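Local coordinates for transcriptional regulator nlh2 (Aquifex aeolicus, PDB 4G3V), which probably activates sigma54-dependent transcription under the control of its GAF domain, the fragment captured here in an inactive state, at residues V69-K72 and I77-K80; N53-A58 and K80-G85; G62-K67 and T131-F136. All coordinates share one frame; numbering follows the deposited sequence.

How the interactions relate
From the N terminus, strand 54-61 supplies the first half of interaction 2, the loop 62-67 the first half of interaction 3, and edge strand 70-72 the first half of interaction 1. Helix 76-84 then closes two loops: interaction 1 a short one, interaction 2 a longer one around it, with Lys80 belonging to both. Interaction 3 closes much later, on strand 125-135; interaction 1 lies nested inside its loop, whereas interaction 2 crosses it. Together, interactions 1 and 2 join the helix to the neighbouring strands 70-72 and 54-61, and interaction 3 ties the loop to a central strand. A hydrogen bond between Thr78 and Thr131 links interactions 1 and 3.

Interaction 1 of 3, residues V69-K72 and I77-K80; sequences VAFK and ITGK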
loop_
_atom_site.group_PDB
_atom_site.type_symbol
_atom_site.label_atom_id
_atom_site.label_comp_id
_atom_site.label_asym_id
_atom_site.label_seq_id
_atom_site.Cartn_x
_atom_site.Cartn_y
_atom_site.Cartn_z
ATOM N N VAL A 69 11.529 18.423 -16.592
ATOM C CA VAL A 69 10.363 19.221 -16.228
ATOM C C VAL A 69 10.334 19.515 -14.739
ATOM O O VAL A 69 10.528 18.611 -13.925
ATOM C CB VAL A 69 9.069 18.480 -16.573
ATOM C CG1 VAL A 69 7.884 19.407 -16.427
ATOM C CG2 VAL A 69 9.144 17.917 -17.977
ATOM N N ALA A 70 10.070 20.771 -14.386
ATOM C CA ALA A 70 9.993 21.168 -12.988
ATOM C C ALA A 70 8.609 21.733 -12.660
ATOM O O ALA A 70 8.009 22.424 -13.477
ATOM C CB ALA A 70 11.071 22.191 -12.675
ATOM N N PHE A 71 8.110 21.421 -11.466
ATOM C CA PHE A 71 6.815 21.920 -10.996
ATOM C C PHE A 71 6.971 22.693 -9.700
ATOM O O PHE A 71 7.660 22.251 -8.782
ATOM C CB PHE A 71 5.861 20.760 -10.711
ATOM C CG PHE A 71 5.500 19.941 -11.918
ATOM C CD1 PHE A 71 6.258 18.844 -12.276
ATOM C CD2 PHE A 71 4.379 20.247 -12.673
ATOM C CE1 PHE A 71 5.916 18.075 -13.373
ATOM C CE2 PHE A 71 4.032 19.475 -13.774
ATOM C CZ PHE A 71 4.803 18.392 -14.121
ATOM N N LYS A 72 6.299 23.832 -9.606
ATOM C CA LYS A 72 6.275 24.605 -8.376
ATOM C C LYS A 72 4.985 24.303 -7.633
ATOM O O LYS A 72 4.008 23.872 -8.243
ATOM C CB LYS A 72 6.327 26.096 -8.701
ATOM C CG LYS A 72 7.497 26.472 -9.589
ATOM C CD LYS A 72 8.818 26.271 -8.875
ATOM C CE LYS A 72 9.087 27.395 -7.884
ATOM N NZ LYS A 72 10.381 27.206 -7.178
ATOM N N ILE A 77 -1.705 20.493 -12.285
ATOM C CA ILE A 77 -2.295 19.418 -11.487
ATOM C C ILE A 77 -1.262 18.767 -10.578
ATOM O O ILE A 77 -1.492 18.598 -9.376
ATOM C CB ILE A 77 -2.950 18.363 -12.402
ATOM C CG1 ILE A 77 -4.119 19.006 -13.163
ATOM C CG2 ILE A 77 -3.436 17.168 -11.598
ATOM C CD1 ILE A 77 -4.516 18.270 -14.424
ATOM N N THR A 78 -0.105 18.432 -11.141
ATOM C CA THR A 78 0.954 17.834 -10.350
ATOM C C THR A 78 1.434 18.805 -9.264
ATOM O O THR A 78 1.682 18.402 -8.132
ATOM C CB THR A 78 2.110 17.351 -11.255
ATOM O OG1 THR A 78 1.635 16.283 -12.096
ATOM C CG2 THR A 78 3.259 16.844 -10.426
ATOM N N GLY A 79 1.518 20.095 -9.593
ATOM C CA GLY A 79 1.930 21.101 -8.627
ATOM C C GLY A 79 0.931 21.282 -7.491
ATOM O O GLY A 79 1.307 21.611 -6.367
ATOM N N LYS A 80 -0.347 21.070 -7.772
ATOM C CA LYS A 80 -1.357 21.177 -6.723
ATOM C C LYS A 80 -1.266 20.006 -5.748
ATOM O O LYS A 80 -1.420 20.183 -4.541
ATOM C CB LYS A 80 -2.758 21.284 -7.322
ATOM C CG LYS A 80 -3.065 22.664 -7.887
ATOM C CD LYS A 80 -4.357 22.655 -8.690
ATOM C CE LYS A 80 -4.804 24.058 -9.026
ATOM N NZ LYS A 80 -3.769 24.803 -9.790
#
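Thr78 lays its beta carbon over one face of the Phe71 ring, joining helix 76-84 to edge strand 70-72. Its CB lies 3.8 Å from Phe71 CE2 and 4.0 Å from the ring centroid, 16° off the ring normal, so this is a CH-pi contact displaced toward the rim. CG2, anti to the Thr78 backbone N, lies over the same face, 4.1 Å from Phe71 CG. The branched threonine suits the place: its carbon atoms meet the aromatic face while OG1 is hydrogen-bonded to Thr131 OG1 on strand 125-135.

At Gly79 the two backbones come together. Gly79 CA approaches Lys72 O at 3.5 Å in a bent CA-H...O contact, 121° at the hydrogen. A beta carbon would clash with that same oxygen, which explains why glycine fits here. Lys80, next along, starts its side chain away from the strand, and its NZ makes a weak hydrogen bond to Gly74 O.

Leu55 also touches Phe71. With an alanine at Phe71, Thr78 CB and CG2 would probably lose their aromatic cover and a gap would be likely to open beneath them. The contact therefore depends on close fit and weak C-H interactions, while the side-chain hydroxyl of Thr78 is satisfied by Thr131 on strand 125-135.

Interaction 2 of 3, residues N53-A58 and K80-G85; sequences NTLRIA and KVFQRG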
loop_
_atom_site.group_PDB
_atom_site.type_symbol
_atom_site.label_atom_id
_atom_site.label_comp_id
_atom_site.label_asym_id
_atom_site.label_seq_id
_atom_site.Cartn_x
_atom_site.Cartn_y
_atom_site.Cartn_z
ATOM N N ASN A 53 12.331 23.416 -2.768
ATOM C CA ASN A 53 10.883 23.610 -2.778
ATOM C C ASN A 53 10.308 23.461 -4.187
ATOM O O ASN A 53 9.291 24.061 -4.515
ATOM C CB ASN A 53 10.516 24.988 -2.201
ATOM C CG ASN A 53 9.142 25.000 -1.542
ATOM O OD1 ASN A 53 8.727 24.010 -0.934
ATOM N ND2 ASN A 53 8.427 26.116 -1.670
ATOM N N THR A 54 10.966 22.659 -5.021
ATOM C CA THR A 54 10.500 22.433 -6.385
ATOM C C THR A 54 10.540 20.942 -6.692
ATOM O O THR A 54 11.421 20.234 -6.207
ATOM C CB THR A 54 11.371 23.194 -7.418
ATOM O OG1 THR A 54 10.866 22.975 -8.739
ATOM C CG2 THR A 54 12.808 22.723 -7.361
ATOM N N LEU A 55 9.583 20.467 -7.487
ATOM C CA LEU A 55 9.577 19.075 -7.920
ATOM C C LEU A 55 10.310 18.942 -9.244
ATOM O O LEU A 55 10.084 19.723 -10.165
ATOM C CB LEU A 55 8.155 18.559 -8.139
ATOM C CG LEU A 55 7.254 18.243 -6.954
ATOM C CD1 LEU A 55 6.023 17.500 -7.459
ATOM C CD2 LEU A 55 7.970 17.438 -5.898
ATOM N N ARG A 56 11.173 17.941 -9.341
ATOM C CA ARG A 56 11.818 17.618 -10.602
ATOM C C ARG A 56 11.577 16.163 -10.963
ATOM O O ARG A 56 11.614 15.295 -10.096
ATOM C CB ARG A 56 13.318 17.858 -10.506
ATOM C CG ARG A 56 13.699 19.321 -10.392
ATOM C CD ARG A 56 15.041 19.560 -11.044
ATOM N NE ARG A 56 14.997 19.256 -12.475
ATOM C CZ ARG A 56 16.015 18.761 -13.177
ATOM N NH1 ARG A 56 17.181 18.495 -12.595
ATOM N NH2 ARG A 56 15.863 18.525 -14.475
ATOM N N ILE A 57 11.332 15.894 -12.241
ATOM C CA ILE A 57 11.155 14.523 -12.686
ATOM C C ILE A 57 12.437 13.735 -12.432
ATOM O O ILE A 57 13.530 14.136 -12.863
ATOM C CB ILE A 57 10.742 14.445 -14.170
ATOM C CG1 ILE A 57 9.304 14.951 -14.316
ATOM C CG2 ILE A 57 10.850 13.011 -14.683
ATOM C CD1 ILE A 57 8.681 14.713 -15.671
ATOM N N ALA A 58 12.288 12.625 -11.713
ATOM C CA ALA A 58 13.394 11.740 -11.369
ATOM C C ALA A 58 13.388 10.490 -12.239
ATOM O O ALA A 58 14.438 9.918 -12.534
ATOM C CB ALA A 58 13.300 11.343 -9.910
ATOM N N LYS A 80 -0.347 21.070 -7.772
ATOM C CA LYS A 80 -1.357 21.177 -6.723
ATOM C C LYS A 80 -1.266 20.006 -5.748
ATOM O O LYS A 80 -1.420 20.183 -4.541
ATOM C CB LYS A 80 -2.758 21.284 -7.322
ATOM C CG LYS A 80 -3.065 22.664 -7.887
ATOM C CD LYS A 80 -4.357 22.655 -8.690
ATOM C CE LYS A 80 -4.804 24.058 -9.026
ATOM N NZ LYS A 80 -3.769 24.803 -9.790
ATOM N N VAL A 81 -0.992 18.813 -6.262
ATOM C CA VAL A 81 -0.820 17.653 -5.392
ATOM C C VAL A 81 0.395 17.884 -4.507
ATOM O O VAL A 81 0.382 17.563 -3.323
ATOM C CB VAL A 81 -0.665 16.353 -6.206
ATOM C CG1 VAL A 81 -0.363 15.178 -5.278
ATOM C CG2 VAL A 81 -1.955 16.080 -7.010
ATOM N N PHE A 82 1.441 18.453 -5.103
ATOM C CA PHE A 82 2.663 18.820 -4.389
ATOM C C PHE A 82 2.344 19.763 -3.230
ATOM O O PHE A 82 2.780 19.552 -2.101
ATOM C CB PHE A 82 3.619 19.484 -5.391
ATOM C CG PHE A 82 4.923 19.982 -4.800
ATOM C CD1 PHE A 82 5.424 19.485 -3.615
ATOM C CD2 PHE A 82 5.643 20.964 -5.465
ATOM C CE1 PHE A 82 6.642 19.969 -3.099
ATOM C CE2 PHE A 82 6.852 21.450 -4.960
ATOM C CZ PHE A 82 7.349 20.955 -3.781
ATOM N N GLN A 83 1.556 20.786 -3.513
ATOM C CA GLN A 83 1.217 21.819 -2.529
ATOM C C GLN A 83 0.369 21.312 -1.372
ATOM O O GLN A 83 0.679 21.577 -0.206
ATOM C CB GLN A 83 0.460 22.950 -3.214
ATOM C CG GLN A 83 -0.017 24.015 -2.243
ATOM C CD GLN A 83 -0.997 24.969 -2.875
ATOM O OE1 GLN A 83 -0.990 25.157 -4.092
ATOM N NE2 GLN A 83 -1.870 25.572 -2.048
ATOM N N ARG A 84 -0.705 20.592 -1.693
ATOM C CA ARG A 84 -1.694 20.214 -0.685
ATOM C C ARG A 84 -1.485 18.833 -0.110
ATOM O O ARG A 84 -2.028 18.522 0.951
ATOM C CB ARG A 84 -3.099 20.282 -1.260
ATOM C CG ARG A 84 -3.504 21.670 -1.623
ATOM C CD ARG A 84 -5.021 21.824 -1.771
ATOM N NE ARG A 84 -5.294 23.162 -2.279
ATOM C CZ ARG A 84 -5.339 24.245 -1.521
ATOM N NH1 ARG A 84 -5.209 24.150 -0.199
ATOM N NH2 ARG A 84 -5.540 25.414 -2.095
ATOM N N GLY A 85 -0.728 17.994 -0.814
ATOM C CA GLY A 85 -0.471 16.658 -0.326
ATOM C C GLY A 85 -1.736 15.815 -0.369
ATOM O O GLY A 85 -1.923 14.910 0.437
#
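Phe82 of helix 76-84 reaches across to strand 54-61, where Leu55 lies over one face of its ring and the Asn53 backbone meets its edge. The side chain starts with CG anti to the Phe82 backbone N (chi1 178°), which carries the ring off the helix toward the strand. Phe82 CB already touches one leucine methyl, Leu55 CD1, at 3.7 Å. At the root of the ring, Phe82 CG is 3.6 Å from Leu55 CG, and the adjoining Phe82 CD2 comes within 3.5 Å of that same branching carbon. This methine lies over the face, displaced toward the CD2 side, 18° off the normal, in a CH-pi contact with the centroid. The second methyl, Leu55 CD2, lies over the ring nearer its middle, with Phe82 CD1 and CE1 its nearest ring atoms, so that the fork of the leucine lies flat over one face, from CB across to the ring centre.

Farther out the neighbours change from side chain to backbone. Phe82 CE2 lies 4.0 Å from Thr54 CA and 3.6 Å from Asn53 O, which stands near the ring plane. The tip, Phe82 CZ, is 3.7 Å from Asn53 O as well. A carbonyl oxygen at an aromatic edge faces weakly positive C-H groups, a probably favourable match. The amide OD1 of Asn53 is instead hydrogen-bonded to Arg50.

Leucine suits the strand because its forked end can spread over a flat ring, and phenylalanine suits the helix because it is long enough to bridge to the strand. Arg50, Lys73 and Val126 also touch Phe82. Such packing of a helix through apolar side chains against an antiparallel sheet fits the alpha/beta architecture of the GAF domain.

Interaction 3 of 3, residues G62-K67 and T131-F136; sequences GYFLNK and TIFKEF
Phe64, in the loop between strands 54-61 and 70-72, meets Phe133 of strand 125-135. Gly62 comes first: its positive phi of 78° favours glycine, and its carbonyl accepts a 3.0 Å hydrogen bond from Leu65 N to Gly62 O. Tyr63 follows, with its OH bonded to Thr103 O and its backbone O gripped by Lys67 NZ at 2.6 Å. That ammonium nitrogen also lies over the centre of the Tyr63 ring.

Both phenylalanines are buried, where flat apolar rings suit. Phe64 CG is anti to its carbonyl carbon, beside its backbone N (chi1 -65°), which sends the ring toward Phe133. The tip of its ring is the part that touches: Phe64 CZ is only 3.3 Å from Phe133 CE1, a tight approach, and Phe64 CE2 lies 3.7 Å from Phe133 CD1. The ring planes are inclined by 24° but slid apart, with centroids separated by 5.6 Å, so they barely overlap; Phe133 CE1 arrives at the edge of Phe64, near its plane. Phe46 packs edge-to-face with Phe64, and Leu115 touches Phe133.

Beyond Phe64 the chain reverses in a type II turn to Lys67, with Asn66 taking the positive phi that this turn needs at its third position. Polar bonds thus fix the loop's shape, while its contact with residues 131-136 is a single apolar ring pair, the edge of Phe64 against CE1 and CD1 of Phe133.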
loop_
_atom_site.group_PDB
_atom_site.type_symbol
_atom_site.label_atom_id
_atom_site.label_comp_id
_atom_site.label_asym_id
_atom_site.label_seq_id
_atom_site.Cartn_x
_atom_site.Cartn_y
_atom_site.Cartn_z
ATOM N N GLY A 62 7.383 6.122 -21.117
ATOM C CA GLY A 62 6.609 6.541 -22.270
ATOM C C GLY A 62 6.984 7.916 -22.799
ATOM O O GLY A 62 8.149 8.233 -23.004
ATOM N N TYR A 63 5.974 8.751 -23.001
ATOM C CA TYR A 63 6.153 10.064 -23.607
ATOM C C TYR A 63 7.119 10.941 -22.820
ATOM O O TYR A 63 7.819 11.770 -23.395
ATOM C CB TYR A 63 4.803 10.780 -23.732
ATOM C CG TYR A 63 4.931 12.165 -24.318
ATOM C CD1 TYR A 63 4.956 12.358 -25.696
ATOM C CD2 TYR A 63 5.048 13.278 -23.498
ATOM C CE1 TYR A 63 5.083 13.623 -26.239
ATOM C CE2 TYR A 63 5.176 14.546 -24.031
ATOM C CZ TYR A 63 5.193 14.712 -25.403
ATOM O OH TYR A 63 5.322 15.971 -25.948
ATOM N N PHE A 64 7.157 10.761 -21.506
ATOM C CA PHE A 64 8.006 11.590 -20.653
ATOM C C PHE A 64 9.487 11.215 -20.691
ATOM O O PHE A 64 10.324 11.905 -20.101
ATOM C CB PHE A 64 7.490 11.526 -19.227
ATOM C CG PHE A 64 6.133 12.118 -19.081
ATOM C CD1 PHE A 64 5.984 13.469 -18.845
ATOM C CD2 PHE A 64 5.006 11.333 -19.212
ATOM C CE1 PHE A 64 4.737 14.028 -18.727
ATOM C CE2 PHE A 64 3.752 11.886 -19.090
ATOM C CZ PHE A 64 3.615 13.236 -18.849
ATOM N N LEU A 65 9.820 10.131 -21.378
ATOM C CA LEU A 65 11.212 9.734 -21.471
ATOM C C LEU A 65 12.052 10.892 -22.010
ATOM O O LEU A 65 11.661 11.553 -22.975
ATOM C CB LEU A 65 11.364 8.528 -22.385
ATOM C CG LEU A 65 12.742 7.867 -22.320
ATOM C CD1 LEU A 65 12.955 7.217 -20.959
ATOM C CD2 LEU A 65 12.874 6.849 -23.428
ATOM N N ASN A 66 13.195 11.137 -21.371
ATOM C CA ASN A 66 14.142 12.165 -21.815
ATOM C C ASN A 66 13.538 13.562 -21.861
ATOM O O ASN A 66 13.809 14.337 -22.779
ATOM C CB ASN A 66 14.726 11.810 -23.190
ATOM C CG ASN A 66 15.585 10.559 -23.153
ATOM O OD1 ASN A 66 16.333 10.332 -22.200
ATOM N ND2 ASN A 66 15.473 9.735 -24.186
ATOM N N LYS A 67 12.720 13.881 -20.867
ATOM C CA LYS A 67 12.157 15.224 -20.745
ATOM C C LYS A 67 12.419 15.796 -19.351
ATOM O O LYS A 67 12.146 15.143 -18.339
ATOM C CB LYS A 67 10.659 15.207 -21.063
ATOM C CG LYS A 67 10.362 14.815 -22.509
ATOM C CD LYS A 67 8.916 15.075 -22.893
ATOM C CE LYS A 67 8.700 14.921 -24.396
ATOM N NZ LYS A 67 9.000 13.551 -24.897
ATOM N N THR A 131 2.707 10.596 -11.052
ATOM C CA THR A 131 1.660 11.009 -11.972
ATOM C C THR A 131 1.567 10.009 -13.117
ATOM O O THR A 131 2.585 9.651 -13.731
ATOM C CB THR A 131 1.957 12.391 -12.535
ATOM O OG1 THR A 131 1.947 13.347 -11.463
ATOM C CG2 THR A 131 0.942 12.791 -13.612
ATOM N N ILE A 132 0.355 9.566 -13.409
ATOM C CA ILE A 132 0.146 8.615 -14.493
ATOM C C ILE A 132 -0.971 9.080 -15.415
ATOM O O ILE A 132 -1.870 9.807 -15.004
ATOM C CB ILE A 132 -0.176 7.187 -13.967
ATOM C CG1 ILE A 132 -1.566 7.106 -13.351
ATOM C CG2 ILE A 132 0.842 6.748 -12.926
ATOM C CD1 ILE A 132 -2.621 6.583 -14.275
ATOM N N PHE A 133 -0.902 8.653 -16.669
ATOM C CA PHE A 133 -1.944 8.926 -17.637
ATOM C C PHE A 133 -2.460 7.584 -18.158
ATOM O O PHE A 133 -1.670 6.698 -18.510
ATOM C CB PHE A 133 -1.376 9.735 -18.794
ATOM C CG PHE A 133 -0.981 11.133 -18.424
ATOM C CD1 PHE A 133 0.252 11.388 -17.862
ATOM C CD2 PHE A 133 -1.847 12.195 -18.650
ATOM C CE1 PHE A 133 0.622 12.672 -17.522
ATOM C CE2 PHE A 133 -1.488 13.475 -18.312
ATOM C CZ PHE A 133 -0.242 13.717 -17.746
ATOM N N LYS A 134 -3.771 7.416 -18.197
ATOM C CA LYS A 134 -4.340 6.162 -18.641
ATOM C C LYS A 134 -5.780 6.354 -19.109
ATOM O O LYS A 134 -6.521 7.136 -18.527
ATOM C CB LYS A 134 -4.296 5.152 -17.499
ATOM C CG LYS A 134 -4.933 3.809 -17.837
ATOM C CD LYS A 134 -4.763 2.837 -16.677
ATOM C CE LYS A 134 -5.618 1.599 -16.855
ATOM N NZ LYS A 134 -5.176 0.799 -18.027
ATOM N N GLU A 135 -6.163 5.638 -20.159
ATOM C CA GLU A 135 -7.528 5.699 -20.676
ATOM C C GLU A 135 -8.518 4.917 -19.813
ATOM O O GLU A 135 -8.234 3.809 -19.372
ATOM C CB GLU A 135 -7.586 5.131 -22.098
ATOM C CG GLU A 135 -6.902 5.970 -23.155
ATOM C CD GLU A 135 -7.279 5.510 -24.552
ATOM O OE1 GLU A 135 -7.506 4.295 -24.729
ATOM O OE2 GLU A 135 -7.370 6.357 -25.464
ATOM N N PHE A 136 -9.696 5.495 -19.623
ATOM C CA PHE A 136 -10.789 4.854 -18.906
ATOM C C PHE A 136 -12.076 5.100 -19.671
ATOM O O PHE A 136 -12.215 6.123 -20.349
ATOM C CB PHE A 136 -10.936 5.434 -17.508
ATOM C CG PHE A 136 -9.782 5.137 -16.609
ATOM C CD1 PHE A 136 -9.757 3.976 -15.859
ATOM C CD2 PHE A 136 -8.717 6.012 -16.524
ATOM C CE1 PHE A 136 -8.693 3.693 -15.035
ATOM C CE2 PHE A 136 -7.642 5.740 -15.692
ATOM C CZ PHE A 136 -7.631 4.579 -14.947
#